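Local coordinates for protein TsrE (Streptomyces laurentii, PDB 7CWW) that probably acts as a cyclase in thiopeptide antibiotic biosynthesis and belongs to the lantibiotic dehydratase C-terminal family, at residues L21-A26 against A126-R131; P92-H97 against T254-E259; T117-D122 against P223-E228. One frame throughout, in Å; residues are numbered along the deposited sequence.

Contact 1: residues L21-A26 against A126-R131; sequences LLLDVA and ATRGNR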
loop_
_atom_site.group_PDB
_atom_site.type_symbol
_atom_site.label_atom_id
_atom_site.label_comp_id
_atom_site.label_asym_id
_atom_site.label_seq_id
_atom_site.Cartn_x
_atom_site.Cartn_y
_atom_site.Cartn_z
ATOM N N LEU A 21 -8.241 18.550 8.624
ATOM C CA LEU A 21 -8.255 18.310 10.067
ATOM C C LEU A 21 -6.944 17.706 10.538
ATOM O O LEU A 21 -6.429 18.047 11.613
ATOM C CB LEU A 21 -9.412 17.382 10.432
ATOM C CG LEU A 21 -10.805 17.975 10.323
ATOM C CD1 LEU A 21 -11.846 16.867 10.476
ATOM C CD2 LEU A 21 -10.958 19.048 11.390
ATOM N N LEU A 22 -6.399 16.786 9.757
ATOM C CA LEU A 22 -5.150 16.140 10.131
ATOM C C LEU A 22 -4.004 17.146 10.186
ATOM O O LEU A 22 -3.268 17.214 11.181
ATOM C CB LEU A 22 -4.863 15.022 9.132
ATOM C CG LEU A 22 -3.739 14.024 9.355
ATOM C CD1 LEU A 22 -3.788 13.411 10.748
ATOM C CD2 LEU A 22 -3.895 12.946 8.297
ATOM N N LEU A 23 -3.840 17.943 9.127
ATOM C CA LEU A 23 -2.695 18.848 9.056
ATOM C C LEU A 23 -2.862 20.070 9.945
ATOM O O LEU A 23 -1.866 20.590 10.464
ATOM C CB LEU A 23 -2.459 19.303 7.618
ATOM C CG LEU A 23 -2.211 18.191 6.599
ATOM C CD1 LEU A 23 -2.047 18.777 5.197
ATOM C CD2 LEU A 23 -0.990 17.407 7.008
ATOM N N ASP A 24 -4.089 20.556 10.117
ATOM C CA ASP A 24 -4.303 21.831 10.792
ATOM C C ASP A 24 -4.789 21.704 12.230
ATOM O O ASP A 24 -4.633 22.658 12.995
ATOM C CB ASP A 24 -5.300 22.684 9.998
ATOM C CG ASP A 24 -4.797 22.995 8.593
ATOM O OD1 ASP A 24 -3.564 22.909 8.364
ATOM O OD2 ASP A 24 -5.630 23.322 7.723
ATOM N N VAL A 25 -5.365 20.568 12.619
ATOM C CA VAL A 25 -5.935 20.417 13.956
ATOM C C VAL A 25 -5.291 19.238 14.681
ATOM O O VAL A 25 -4.728 19.393 15.770
ATOM C CB VAL A 25 -7.469 20.242 13.874
ATOM C CG1 VAL A 25 -8.084 20.062 15.265
ATOM C CG2 VAL A 25 -8.101 21.420 13.167
ATOM N N ALA A 26 -5.363 18.046 14.081
ATOM C CA ALA A 26 -5.068 16.827 14.827
ATOM C C ALA A 26 -3.570 16.632 15.043
ATOM O O ALA A 26 -3.129 16.405 16.176
ATOM C CB ALA A 26 -5.679 15.610 14.117
ATOM N N ALA A 126 3.453 18.686 1.565
ATOM C CA ALA A 126 4.222 19.079 0.388
ATOM C C ALA A 126 3.391 19.058 -0.883
ATOM O O ALA A 126 3.767 19.699 -1.867
ATOM C CB ALA A 126 5.432 18.159 0.212
ATOM N N THR A 127 2.284 18.324 -0.893
ATOM C CA THR A 127 1.484 18.164 -2.096
ATOM C C THR A 127 0.068 18.671 -1.903
ATOM O O THR A 127 -0.790 18.414 -2.753
ATOM C CB THR A 127 1.468 16.697 -2.531
ATOM O OG1 THR A 127 0.916 15.890 -1.482
ATOM C CG2 THR A 127 2.884 16.226 -2.844
ATOM N N ARG A 128 -0.186 19.390 -0.810
ATOM C CA ARG A 128 -1.510 19.903 -0.502
ATOM C C ARG A 128 -2.087 20.669 -1.688
ATOM O O ARG A 128 -1.448 21.574 -2.232
ATOM C CB ARG A 128 -1.427 20.806 0.729
ATOM C CG ARG A 128 -2.734 21.014 1.415
ATOM C CD ARG A 128 -2.522 21.643 2.777
ATOM N NE ARG A 128 -3.765 21.702 3.528
ATOM C CZ ARG A 128 -3.867 22.163 4.768
ATOM N NH1 ARG A 128 -2.795 22.620 5.406
ATOM N NH2 ARG A 128 -5.049 22.161 5.369
ATOM N N GLY A 129 -3.286 20.276 -2.102
ATOM C CA GLY A 129 -3.943 20.909 -3.226
ATOM C C GLY A 129 -3.330 20.639 -4.580
ATOM O O GLY A 129 -3.704 21.306 -5.549
ATOM N N ASN A 130 -2.403 19.682 -4.688
ATOM C CA ASN A 130 -1.708 19.395 -5.943
ATOM C C ASN A 130 -1.828 17.895 -6.196
ATOM O O ASN A 130 -0.966 17.113 -5.782
ATOM C CB ASN A 130 -0.246 19.858 -5.884
ATOM C CG ASN A 130 0.395 19.954 -7.257
ATOM O OD1 ASN A 130 -0.060 19.330 -8.221
ATOM N ND2 ASN A 130 1.468 20.735 -7.351
ATOM N N ARG A 131 -2.917 17.497 -6.861
ATOM C CA ARG A 131 -3.148 16.076 -7.106
ATOM C C ARG A 131 -2.054 15.472 -7.983
ATOM O O ARG A 131 -1.590 14.356 -7.724
ATOM C CB ARG A 131 -4.518 15.876 -7.745
ATOM C CG ARG A 131 -4.660 14.569 -8.491
ATOM C CD ARG A 131 -6.110 14.311 -8.819
ATOM N NE ARG A 131 -6.273 13.168 -9.708
ATOM C CZ ARG A 131 -6.441 11.922 -9.286
ATOM N NH1 ARG A 131 -6.484 11.669 -7.986
ATOM N NH2 ARG A 131 -6.570 10.932 -10.160
#
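A two-pronged, end-on salt bridge joins Asp24 on helix 15-35 to Arg128, which sits in the turn that follows helix 106-127. Each terminal nitrogen of the guanidinium takes a different carboxylate oxygen. The shorter prong, Arg128 NH2 to Asp24 OD2, measures 2.7 Å with an N-H...O angle of 165°. Its companion, Arg128 NH1 to Asp24 OD1, is longer at 3.1 Å. Both oxygens lie close to the guanidinium plane, yet the two flat groups are inclined by 40°, which gives the prongs different approaches: NH1 reaches OD1 on the syn side, whereas NH2 comes to OD2 from above the carboxylate plane. The reach is supplied by an arginine chain extended from CG to NE, with CG anti to the backbone N (chi1 -160°). The residue itself is presented by a type II beta turn from Thr127 to Asn130, with Gly129 at its third position; the turn is closed by Asn130 N to Thr127 O at 2.8 Å and links helix 106-127 to helix 131-149, which Asn130 N-caps. Leu23 supplies the apolar half of the contact. Leu23 CD1 lies over one face of the guanidinium, offset toward the rim, and is 3.8 Å from Arg128 NE. The two side chains run past each other in opposite directions, and Leu23 CB also approaches Arg128 NH1 at 4.0 Å. Asp20, one helical turn before Asp24, forms a further salt bridge to Arg128 NH2, and this second negative charge would be expected to stabilise the positive guanidinium. Across residues 22-26 the helix makes a wider pi-type turn, with Leu21 O accepting from Val25 N at 2.9 Å and from Ala26 N at 2.7 Å. Leu23 O, meanwhile, accepts a hydrogen bond from Arg125 of helix 106-127.

Contact 2: residues P92-H97 against T254-E259; sequences PYNHEH and TPRKAE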
loop_
_atom_site.group_PDB
_atom_site.type_symbol
_atom_site.label_atom_id
_atom_site.label_comp_id
_atom_site.label_asym_id
_atom_site.label_seq_id
_atom_site.Cartn_x
_atom_site.Cartn_y
_atom_site.Cartn_z
ATOM N N PRO A 92 -15.231 0.660 15.065
ATOM C CA PRO A 92 -14.235 0.002 15.924
ATOM C C PRO A 92 -12.970 -0.378 15.183
ATOM O O PRO A 92 -12.993 -0.892 14.062
ATOM C CB PRO A 92 -14.971 -1.243 16.428
ATOM C CG PRO A 92 -16.421 -0.830 16.402
ATOM C CD PRO A 92 -16.548 0.002 15.147
ATOM N N TYR A 93 -11.853 -0.128 15.847
ATOM C CA TYR A 93 -10.559 -0.508 15.317
ATOM C C TYR A 93 -10.470 -2.013 15.096
ATOM O O TYR A 93 -10.903 -2.804 15.931
ATOM C CB TYR A 93 -9.491 -0.054 16.294
ATOM C CG TYR A 93 -8.076 -0.309 15.864
ATOM C CD1 TYR A 93 -7.552 0.279 14.712
ATOM C CD2 TYR A 93 -7.240 -1.106 16.640
ATOM C CE1 TYR A 93 -6.220 0.066 14.336
ATOM C CE2 TYR A 93 -5.903 -1.320 16.274
ATOM C CZ TYR A 93 -5.409 -0.731 15.122
ATOM O OH TYR A 93 -4.091 -0.944 14.768
ATOM N N ASN A 94 -9.882 -2.408 13.967
ATOM C CA ASN A 94 -9.664 -3.817 13.655
ATOM C C ASN A 94 -8.265 -4.195 14.131
ATOM O O ASN A 94 -7.266 -3.712 13.589
ATOM C CB ASN A 94 -9.832 -4.070 12.157
ATOM C CG ASN A 94 -9.804 -5.549 11.791
ATOM O OD1 ASN A 94 -9.355 -6.394 12.567
ATOM N ND2 ASN A 94 -10.303 -5.866 10.606
ATOM N N HIS A 95 -8.193 -5.059 15.146
ATOM C CA HIS A 95 -6.921 -5.520 15.687
ATOM C C HIS A 95 -6.313 -6.651 14.867
ATOM O O HIS A 95 -5.226 -7.132 15.206
ATOM C CB HIS A 95 -7.095 -5.994 17.137
ATOM C CG HIS A 95 -7.511 -4.915 18.088
ATOM N ND1 HIS A 95 -8.794 -4.409 18.129
ATOM C CD2 HIS A 95 -6.817 -4.256 19.048
ATOM C CE1 HIS A 95 -8.870 -3.481 19.068
ATOM N NE2 HIS A 95 -7.687 -3.370 19.641
ATOM N N GLU A 96 -7.000 -7.104 13.823
ATOM C CA GLU A 96 -6.626 -8.307 13.090
ATOM C C GLU A 96 -6.897 -8.047 11.607
ATOM O O GLU A 96 -7.638 -8.770 10.947
ATOM C CB GLU A 96 -7.396 -9.525 13.622
ATOM C CG GLU A 96 -6.808 -10.879 13.220
ATOM C CD GLU A 96 -7.624 -12.067 13.724
ATOM O OE1 GLU A 96 -8.817 -11.887 14.052
ATOM O OE2 GLU A 96 -7.077 -13.190 13.787
ATOM N N HIS A 97 -6.301 -6.974 11.080
ATOM C CA HIS A 97 -6.540 -6.600 9.690
ATOM C C HIS A 97 -6.098 -7.717 8.755
ATOM O O HIS A 97 -5.085 -8.386 8.991
ATOM C CB HIS A 97 -5.807 -5.292 9.341
ATOM C CG HIS A 97 -6.645 -4.064 9.542
ATOM N ND1 HIS A 97 -7.837 -3.849 8.871
ATOM C CD2 HIS A 97 -6.475 -2.996 10.359
ATOM C CE1 HIS A 97 -8.359 -2.700 9.263
ATOM N NE2 HIS A 97 -7.550 -2.158 10.162
ATOM N N THR A 254 -10.144 -12.772 7.504
ATOM C CA THR A 254 -11.099 -13.286 8.474
ATOM C C THR A 254 -12.481 -12.848 8.018
ATOM O O THR A 254 -12.725 -11.629 7.886
ATOM C CB THR A 254 -10.804 -12.785 9.893
ATOM O OG1 THR A 254 -9.544 -13.300 10.343
ATOM C CG2 THR A 254 -11.900 -13.255 10.857
ATOM N N PRO A 255 -13.405 -13.775 7.767
ATOM C CA PRO A 255 -14.790 -13.363 7.503
ATOM C C PRO A 255 -15.379 -12.688 8.733
ATOM O O PRO A 255 -15.135 -13.103 9.868
ATOM C CB PRO A 255 -15.507 -14.682 7.164
ATOM C CG PRO A 255 -14.420 -15.722 7.019
ATOM C CD PRO A 255 -13.274 -15.236 7.857
ATOM N N ARG A 256 -16.137 -11.617 8.501
ATOM C CA ARG A 256 -16.657 -10.809 9.597
ATOM C C ARG A 256 -17.747 -11.571 10.353
ATOM O O ARG A 256 -18.139 -12.687 9.996
ATOM C CB ARG A 256 -17.214 -9.487 9.076
ATOM C CG ARG A 256 -16.193 -8.370 8.933
ATOM C CD ARG A 256 -15.386 -8.517 7.654
ATOM N NE ARG A 256 -14.281 -7.563 7.556
ATOM C CZ ARG A 256 -13.094 -7.710 8.144
ATOM N NH1 ARG A 256 -12.156 -6.787 7.984
ATOM N NH2 ARG A 256 -12.842 -8.780 8.889
ATOM N N LYS A 257 -18.222 -10.947 11.427
ATOM C CA LYS A 257 -19.387 -11.435 12.148
ATOM C C LYS A 257 -20.536 -11.626 11.170
ATOM O O LYS A 257 -20.937 -10.682 10.490
ATOM C CB LYS A 257 -19.776 -10.448 13.239
ATOM C CG LYS A 257 -18.846 -10.413 14.444
ATOM C CD LYS A 257 -19.178 -9.221 15.331
ATOM C CE LYS A 257 -20.176 -9.565 16.441
ATOM N NZ LYS A 257 -21.076 -8.427 16.794
ATOM N N ALA A 258 -21.046 -12.856 11.084
ATOM C CA ALA A 258 -22.167 -13.213 10.210
ATOM C C ALA A 258 -21.882 -12.926 8.737
ATOM O O ALA A 258 -22.779 -12.512 7.996
ATOM C CB ALA A 258 -23.454 -12.507 10.651
ATOM N N GLU A 259 -20.643 -13.145 8.297
ATOM C CA GLU A 259 -20.277 -13.035 6.885
ATOM C C GLU A 259 -20.267 -14.436 6.281
ATOM O O GLU A 259 -19.297 -15.185 6.430
ATOM C CB GLU A 259 -18.923 -12.356 6.706
ATOM C CG GLU A 259 -18.383 -12.451 5.276
ATOM C CD GLU A 259 -17.241 -11.484 5.004
ATOM O OE1 GLU A 259 -16.583 -11.061 5.974
ATOM O OE2 GLU A 259 -17.005 -11.145 3.823
HETATM O O HOH W 1 -8.059 -10.994 9.403
#
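Glu96 and Thr254 meet across two irregular loops, and the clearest link between them runs through a water. That water donates to the backbone Glu96 O at 2.7 Å and lies 2.9 Å from Thr254 OG1 in a hydrogen bond whose direction is not settled. The side chains themselves cross at about a right angle and touch only loosely, Glu96 OE1 standing 4.0 Å from Thr254 OG1. Glu96 reaches this far because its CG is anti to the backbone N (chi1 -163°) and the chain stays extended beyond it; the polar end finds its stronger partner in the hydroxyl of Tyr252, to which OE2 is hydrogen-bonded. On the Thr254 side, OG1 lies beside the backbone N and faces the water, while Thr254 N is held by Asp98.

The second point of approach is Asn94 against Arg256. Their side chains also cross nearly perpendicularly, and the closest modelled atoms, Asn94 ND2 and Arg256 NH1, are 3.3 Å apart. The amide is probably turned over in the model, so the nature of this approach stays open. Arg256 bends sharply at its second torsion (chi2 80°), which brings the guanidinium back toward Asn94, although the chain is poorly ordered. Behind Asn94, its CB packs over one face of the His97 ring, near the rim.

Within the turn, Arg256 N donates to Glu259 OE1 at 2.6 Å, almost straight at 174°, Glu259 OE1 accepting through its anti lone pair, though the Glu259 side chain is poorly ordered. The arrangement is that of a surface loop-to-loop contact bridged by water, in which a type II beta turn from Arg256 to Glu259 projects beside the loop between helices 84-87 and 106-127.

Contact 3: residues T117-D122 against P223-E228; sequences TPLALD and PELARE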
loop_
_atom_site.group_PDB
_atom_site.type_symbol
_atom_site.label_atom_id
_atom_site.label_comp_id
_atom_site.label_asym_id
_atom_site.label_seq_id
_atom_site.Cartn_x
_atom_site.Cartn_y
_atom_site.Cartn_z
ATOM N N THR A 117 4.230 8.218 10.462
ATOM C CA THR A 117 3.282 9.332 10.512
ATOM C C THR A 117 3.923 10.673 10.146
ATOM O O THR A 117 3.323 11.417 9.350
ATOM C CB THR A 117 2.624 9.379 11.897
ATOM O OG1 THR A 117 1.777 8.224 12.069
ATOM C CG2 THR A 117 1.787 10.661 12.058
ATOM N N PRO A 118 5.105 11.048 10.657
ATOM C CA PRO A 118 5.728 12.294 10.157
ATOM C C PRO A 118 5.917 12.313 8.649
ATOM O O PRO A 118 5.680 13.350 8.015
ATOM C CB PRO A 118 7.080 12.340 10.896
ATOM C CG PRO A 118 6.807 11.642 12.200
ATOM C CD PRO A 118 5.804 10.534 11.856
ATOM N N LEU A 119 6.343 11.194 8.055
ATOM C CA LEU A 119 6.511 11.137 6.605
ATOM C C LEU A 119 5.185 11.339 5.895
ATOM O O LEU A 119 5.090 12.105 4.926
ATOM C CB LEU A 119 7.121 9.793 6.188
ATOM C CG LEU A 119 7.078 9.508 4.682
ATOM C CD1 LEU A 119 8.006 10.457 3.911
ATOM C CD2 LEU A 119 7.456 8.045 4.398
ATOM N N ALA A 120 4.148 10.639 6.355
ATOM C CA ALA A 120 2.840 10.772 5.724
ATOM C C ALA A 120 2.366 12.218 5.778
ATOM O O ALA A 120 1.903 12.769 4.771
ATOM C CB ALA A 120 1.840 9.824 6.393
ATOM N N LEU A 121 2.526 12.871 6.937
ATOM C CA LEU A 121 2.090 14.260 7.064
ATOM C C LEU A 121 2.918 15.178 6.178
ATOM O O LEU A 121 2.375 16.076 5.520
ATOM C CB LEU A 121 2.189 14.722 8.517
ATOM C CG LEU A 121 1.343 13.930 9.520
ATOM C CD1 LEU A 121 1.748 14.288 10.946
ATOM C CD2 LEU A 121 -0.109 14.273 9.272
ATOM N N ASP A 122 4.237 14.981 6.168
ATOM C CA ASP A 122 5.103 15.800 5.325
ATOM C C ASP A 122 4.734 15.643 3.860
ATOM O O ASP A 122 4.774 16.612 3.091
ATOM C CB ASP A 122 6.563 15.406 5.538
ATOM C CG ASP A 122 7.120 15.909 6.853
ATOM O OD1 ASP A 122 6.429 16.708 7.529
ATOM O OD2 ASP A 122 8.240 15.483 7.214
ATOM N N PRO A 223 14.581 10.666 -4.718
ATOM C CA PRO A 223 13.849 11.822 -4.172
ATOM C C PRO A 223 13.591 11.685 -2.676
ATOM O O PRO A 223 13.300 10.595 -2.176
ATOM C CB PRO A 223 12.539 11.819 -4.968
ATOM C CG PRO A 223 12.911 11.198 -6.276
ATOM C CD PRO A 223 14.007 10.199 -5.995
ATOM N N GLU A 224 13.686 12.821 -1.974
ATOM C CA GLU A 224 13.741 12.843 -0.512
ATOM C C GLU A 224 12.586 12.079 0.130
ATOM O O GLU A 224 12.795 11.318 1.083
ATOM C CB GLU A 224 13.740 14.290 -0.019
ATOM C CG GLU A 224 13.808 14.436 1.492
ATOM C CD GLU A 224 13.604 15.874 1.949
ATOM O OE1 GLU A 224 13.074 16.079 3.064
ATOM O OE2 GLU A 224 13.969 16.800 1.193
ATOM N N LEU A 225 11.354 12.294 -0.342
ATOM C CA LEU A 225 10.222 11.624 0.295
ATOM C C LEU A 225 10.265 10.120 0.046
ATOM O O LEU A 225 9.969 9.321 0.945
ATOM C CB LEU A 225 8.907 12.223 -0.211
ATOM C CG LEU A 225 8.605 13.656 0.236
ATOM C CD1 LEU A 225 7.346 14.217 -0.437
ATOM C CD2 LEU A 225 8.467 13.689 1.754
ATOM N N ALA A 226 10.596 9.715 -1.181
ATOM C CA ALA A 226 10.696 8.286 -1.468
ATOM C C ALA A 226 11.812 7.668 -0.654
ATOM O O ALA A 226 11.659 6.568 -0.103
ATOM C CB ALA A 226 10.932 8.052 -2.962
ATOM N N ARG A 227 12.943 8.375 -0.556
ATOM C CA ARG A 227 14.080 7.863 0.193
ATOM C C ARG A 227 13.688 7.556 1.631
ATOM O O ARG A 227 14.020 6.489 2.163
ATOM C CB ARG A 227 15.226 8.876 0.150
ATOM C CG ARG A 227 16.553 8.344 0.660
ATOM C CD ARG A 227 17.633 9.445 0.609
ATOM N NE ARG A 227 18.836 9.061 1.342
ATOM C CZ ARG A 227 19.665 9.925 1.928
ATOM N NH1 ARG A 227 19.421 11.230 1.875
ATOM N NH2 ARG A 227 20.740 9.484 2.570
ATOM N N GLU A 228 12.987 8.489 2.280
ATOM C CA GLU A 228 12.583 8.275 3.671
ATOM C C GLU A 228 11.635 7.089 3.783
ATOM O O GLU A 228 11.762 6.268 4.704
ATOM C CB GLU A 228 11.939 9.551 4.240
ATOM C CG GLU A 228 11.566 9.499 5.728
ATOM C CD GLU A 228 12.788 9.527 6.651
ATOM O OE1 GLU A 228 13.913 9.787 6.163
ATOM O OE2 GLU A 228 12.625 9.292 7.870
#
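Leu119, on helix 106-127, pushes one methyl, CD1, against the first turns of helix 224-245, and nearly all of the close packing passes through that single atom. Leu119 CD1 lies 3.7 Å from the backbone Leu225 O and 3.9 Å from Leu225 CD2, the two leucine side chains meeting at an oblique angle. The same methyl, Leu119 CD1, also comes within 4.0 Å of Glu228 CB and 4.1 Å of Glu228 CG. CD1 therefore rests against residues three apart on the facing helix. Leu119 is directed there by a CG anti to the backbone N (chi1 168°), from a CB that already points across the interface.

Away from this buried methyl the contact becomes loose. Glu228 uses only its aliphatic part: the chain bends at its second torsion (chi2 71°), and the carboxylate forms a salt bridge with Arg232 of its own helix. Toward the solvent edge the exposed carboxylates of Asp122 and Glu224 stay apart, Asp122 OD2 to Glu224 OE1 6.4 Å, and as like charges would be expected to add little attraction. Ala120 of helix 106-127 points away, touching Tyr44 of strand 39-49, while Ala226 turns from the interface to Phe141 of helix 131-149. The geometry is that of helix-helix packing, with an apolar centre and a polar, solvent-facing margin, where the start of helix 224-245, with Pro223 at its N-cap position, meets helix 106-127.

From the N terminus, helix 15-35 opens contact 1, whose long loop takes in strands 39-49 and 52-61, two of the three strands of the antiparallel sheet, and closes at 126-131. Before it closes, 92-97 opens contact 2 and 117-122 opens contact 3, so contact 1 crosses both. Contact 3 closes at 223-228, ahead of 254-259, and thus falls wholly within the span of contact 2. Helix 106-127 is the shared element: contacts 1 and 3 touch through it, Leu22 CG lying 3.6 Å from Leu121 CD2, and together join helix 15-35 to helix 224-245. Contact 2 lies apart, its centre about 30 Å from those of both others, and connects two surface loops.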